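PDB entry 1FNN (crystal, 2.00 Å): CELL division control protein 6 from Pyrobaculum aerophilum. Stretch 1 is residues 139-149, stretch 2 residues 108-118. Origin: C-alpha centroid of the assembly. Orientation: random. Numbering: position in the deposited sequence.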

# COMPACT_ATOMS: atom_id res chain seq x y z
N PRO A 139 2.08 24.18 -5.68
CA PRO A 139 1.55 24.75 -4.44
C PRO A 139 0.55 25.86 -4.65
O PRO A 139 -0.45 25.95 -3.93
CB PRO A 139 2.82 25.19 -3.73
CG PRO A 139 3.87 24.22 -4.17
CD PRO A 139 3.53 23.92 -5.61
N ASP A 140 0.68 26.71 -5.66
CA ASP A 140 -0.24 27.79 -5.96
C ASP A 140 -1.64 27.31 -6.35
O ASP A 140 -2.64 27.94 -6.04
CB ASP A 140 0.35 28.71 -7.03
CG ASP A 140 0.00 28.40 -8.46
OD1 ASP A 140 -0.55 27.33 -8.77
OD2 ASP A 140 0.28 29.25 -9.35
N ILE A 141 -1.72 26.19 -7.04
CA ILE A 141 -3.00 25.56 -7.36
C ILE A 141 -3.66 25.07 -6.08
O ILE A 141 -4.85 25.32 -5.84
CB ILE A 141 -2.79 24.37 -8.32
CG1 ILE A 141 -2.26 24.93 -9.64
CG2 ILE A 141 -4.07 23.57 -8.50
CD1 ILE A 141 -2.03 23.87 -10.70
N LEU A 142 -2.88 24.33 -5.29
CA LEU A 142 -3.39 23.84 -4.01
C LEU A 142 -3.93 24.99 -3.17
O LEU A 142 -5.02 24.88 -2.62
CB LEU A 142 -2.31 23.06 -3.27
CG LEU A 142 -2.59 21.67 -2.71
CD1 LEU A 142 -1.63 21.33 -1.57
CD2 LEU A 142 -4.02 21.48 -2.21
N SER A 143 -3.16 26.09 -3.03
CA SER A 143 -3.66 27.24 -2.30
C SER A 143 -4.94 27.83 -2.87
O SER A 143 -5.85 28.24 -2.13
CB SER A 143 -2.59 28.35 -2.23
OG SER A 143 -1.45 27.70 -1.65
N THR A 144 -4.99 28.02 -4.19
CA THR A 144 -6.26 28.49 -4.78
C THR A 144 -7.42 27.66 -4.24
O THR A 144 -8.37 28.26 -3.73
CB THR A 144 -6.21 28.41 -6.30
OG1 THR A 144 -5.19 29.33 -6.72
CG2 THR A 144 -7.54 28.79 -6.93
N PHE A 145 -7.37 26.33 -4.33
CA PHE A 145 -8.55 25.55 -3.89
C PHE A 145 -8.74 25.56 -2.41
O PHE A 145 -9.87 25.72 -1.92
CB PHE A 145 -8.46 24.11 -4.45
CG PHE A 145 -8.71 24.17 -5.95
CD1 PHE A 145 -7.69 24.06 -6.85
CD2 PHE A 145 -10.00 24.36 -6.41
CE1 PHE A 145 -7.91 24.12 -8.20
CE2 PHE A 145 -10.24 24.42 -7.77
CZ PHE A 145 -9.20 24.30 -8.67
N ILE A 146 -7.65 25.55 -1.64
CA ILE A 146 -7.75 25.68 -0.20
C ILE A 146 -8.45 26.96 0.21
O ILE A 146 -9.27 26.91 1.12
CB ILE A 146 -6.35 25.64 0.48
CG1 ILE A 146 -5.80 24.21 0.34
CG2 ILE A 146 -6.45 26.07 1.93
CD1 ILE A 146 -4.30 24.07 0.54
N ARG A 147 -8.16 28.08 -0.45
CA ARG A 147 -8.73 29.36 -0.07
C ARG A 147 -10.17 29.56 -0.53
O ARG A 147 -10.94 30.18 0.21
CB ARG A 147 -7.87 30.51 -0.64
CG ARG A 147 -6.56 30.65 0.13
CD ARG A 147 -5.51 31.51 -0.57
NE ARG A 147 -4.82 32.27 0.45
CZ ARG A 147 -3.88 33.19 0.47
NH1 ARG A 147 -3.30 33.68 -0.62
NH2 ARG A 147 -3.50 33.66 1.66
N LEU A 148 -10.54 28.85 -1.59
CA LEU A 148 -11.89 29.00 -2.13
C LEU A 148 -12.95 28.66 -1.11
O LEU A 148 -13.91 29.40 -0.94
CB LEU A 148 -12.03 28.18 -3.42
CG LEU A 148 -13.31 28.38 -4.24
CD1 LEU A 148 -13.51 29.86 -4.59
CD2 LEU A 148 -13.25 27.55 -5.52
N GLY A 149 -12.80 27.59 -0.33
CA GLY A 149 -13.76 27.18 0.66
C GLY A 149 -14.02 28.18 1.77
O GLY A 149 -15.01 28.04 2.50
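Stretch 2 108-118: SRDEFLALLVE

The apolar centre of the contact is Leu-148, near the C-terminal end of the stretch 1 helix, whose CA-to-CB bond points toward stretch 2. Its side chain (chi1 t, chi2 p) meets three residues of the second helix: CD2 of Leu-148 lies 3.9 Å from CD2 of Leu-116 and 4.1 Å from CD2 of Leu-113, while CD1 of Leu-148 lies 3.7 Å from CG2 of Val-117. Positions 113, 116 and 117 are spaced three and four apart, so they fall on one face of a helix, and a single leucine can touch all three. The CA-to-CB bonds of Leu-113 and Leu-116 also point toward stretch 1; that of Val-117 runs sideways, yet its CG2 still reaches Leu-148.

One turn back along the first helix, Thr-144 continues the apolar strip, its CG2 methyl 3.6 Å from CD1 of Leu-113. Leu-113 thus bridges two successive turns of stretch 1. The backbone register agrees: the nearest CA atoms across the stretches are those of Leu-148 and Leu-113, 8.6 Å apart.

Stretch 2 is helical from Arg-109 to Glu-118 and continues beyond it, with unbroken i to i+4 hydrogen bonds from Phe-112 N to Ser-108 O through Glu-118 N to Ala-114 O. Ser-108 occupies the N-cap, its OG accepting from Glu-111 N at 2.9 Å; in return Ser-108 N donates to Glu-111 OE2 at 2.7 Å. The two helices run in the same general direction, at 30° between their N-to-C vectors (signed crossing angle -30°). Their axes come no closer than 12.7 Å, and the closest approach of every contacting residue pair is between side-chain atoms; the buried surface is a modest 351 Å², both sides summed.

Toward the N-terminal ends the contact becomes polar. Arg-109, one turn before Leu-113, extends its guanidinium to the first helix. Arg-109 NH2 lies 3.1 Å from Asp-140 OD1, forming a salt bridge whose hydrogen bond is weak, with an N-H...acceptor angle of 130°. Asp-140 OD1 approaches near the guanidinium plane, as does CG1 of Ile-141, 3.7 Å from Arg-109 NH2. Thr-144 OG1 instead lies over one face of the group. The 3.2 Å between Thr-144 OG1 and Arg-109 NH1 would suit a hydrogen bond by length, but the angle is poor; Thr-144 OG1 instead donates to Asp-140 O at 3.0 Å. Thr-144 therefore marks the transition, with its methyl against Leu-113 and its hydroxyl beside Arg-109.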

# COMPACT_ATOMS: atom_id res chain seq x y z
N SER A 108 -10.03 33.18 -18.49
CA SER A 108 -8.88 33.27 -17.59
C SER A 108 -9.12 32.38 -16.35
O SER A 108 -10.25 32.09 -15.96
CB SER A 108 -8.68 34.68 -17.08
OG SER A 108 -9.66 35.01 -16.10
N ARG A 109 -8.05 32.20 -15.59
CA ARG A 109 -8.08 31.45 -14.35
C ARG A 109 -9.10 32.06 -13.40
O ARG A 109 -9.88 31.33 -12.78
CB ARG A 109 -6.69 31.44 -13.68
CG ARG A 109 -6.60 30.45 -12.53
CD ARG A 109 -5.54 30.82 -11.52
NE ARG A 109 -4.68 29.68 -11.19
CZ ARG A 109 -3.88 29.64 -10.14
NH1 ARG A 109 -3.82 30.66 -9.30
NH2 ARG A 109 -3.14 28.56 -9.92
N ASP A 110 -9.13 33.38 -13.30
CA ASP A 110 -10.09 34.08 -12.46
C ASP A 110 -11.52 33.91 -12.95
O ASP A 110 -12.49 33.84 -12.20
CB ASP A 110 -9.80 35.58 -12.41
CG ASP A 110 -8.48 35.91 -11.71
OD1 ASP A 110 -7.94 35.05 -10.99
OD2 ASP A 110 -8.00 37.06 -11.90
N GLU A 111 -11.72 34.00 -14.26
CA GLU A 111 -13.05 33.79 -14.85
C GLU A 111 -13.59 32.39 -14.54
O GLU A 111 -14.73 32.24 -14.11
CB GLU A 111 -12.93 34.02 -16.37
CG GLU A 111 -12.99 35.53 -16.62
CD GLU A 111 -12.56 35.91 -18.02
OE1 GLU A 111 -13.16 36.88 -18.53
OE2 GLU A 111 -11.66 35.28 -18.61
N PHE A 112 -12.73 31.40 -14.71
CA PHE A 112 -13.05 30.02 -14.35
C PHE A 112 -13.50 29.85 -12.91
O PHE A 112 -14.60 29.39 -12.63
CB PHE A 112 -11.79 29.17 -14.54
CG PHE A 112 -11.75 28.47 -15.86
CD1 PHE A 112 -10.60 28.50 -16.64
CD2 PHE A 112 -12.87 27.78 -16.32
CE1 PHE A 112 -10.58 27.85 -17.86
CE2 PHE A 112 -12.84 27.14 -17.54
CZ PHE A 112 -11.69 27.17 -18.31
N LEU A 113 -12.72 30.45 -11.97
CA LEU A 113 -13.12 30.36 -10.57
C LEU A 113 -14.43 31.06 -10.35
O LEU A 113 -15.32 30.62 -9.61
CB LEU A 113 -12.06 30.97 -9.63
CG LEU A 113 -10.81 30.13 -9.50
CD1 LEU A 113 -9.72 30.94 -8.77
CD2 LEU A 113 -11.11 28.81 -8.79
N ALA A 114 -14.55 32.24 -11.00
CA ALA A 114 -15.82 32.98 -10.87
C ALA A 114 -16.98 32.12 -11.41
O ALA A 114 -18.07 32.17 -10.84
CB ALA A 114 -15.66 34.27 -11.66
N LEU A 115 -16.78 31.47 -12.54
CA LEU A 115 -17.85 30.60 -13.08
C LEU A 115 -18.24 29.48 -12.12
O LEU A 115 -19.41 29.22 -11.81
CB LEU A 115 -17.41 30.01 -14.42
CG LEU A 115 -18.44 29.13 -15.18
CD1 LEU A 115 -19.70 29.91 -15.50
CD2 LEU A 115 -17.81 28.58 -16.45
N LEU A 116 -17.23 28.85 -11.52
CA LEU A 116 -17.45 27.78 -10.54
C LEU A 116 -18.14 28.33 -9.33
O LEU A 116 -19.14 27.78 -8.83
CB LEU A 116 -16.10 27.09 -10.20
CG LEU A 116 -16.18 26.18 -8.95
CD1 LEU A 116 -17.16 25.04 -9.23
CD2 LEU A 116 -14.80 25.69 -8.56
N VAL A 117 -17.74 29.52 -8.86
CA VAL A 117 -18.50 30.12 -7.74
C VAL A 117 -19.93 30.41 -8.12
O VAL A 117 -20.89 30.22 -7.35
CB VAL A 117 -17.77 31.41 -7.27
CG1 VAL A 117 -18.64 32.23 -6.34
CG2 VAL A 117 -16.45 31.02 -6.60
N GLU A 118 -20.16 31.01 -9.30
CA GLU A 118 -21.54 31.33 -9.71
C GLU A 118 -22.44 30.10 -9.75
O GLU A 118 -23.58 30.03 -9.21
CB GLU A 118 -21.45 31.95 -11.13
CG GLU A 118 -22.86 32.22 -11.70
CD GLU A 118 -22.78 32.40 -13.21
OE1 GLU A 118 -22.03 33.28 -13.67
OE2 GLU A 118 -23.47 31.68 -13.95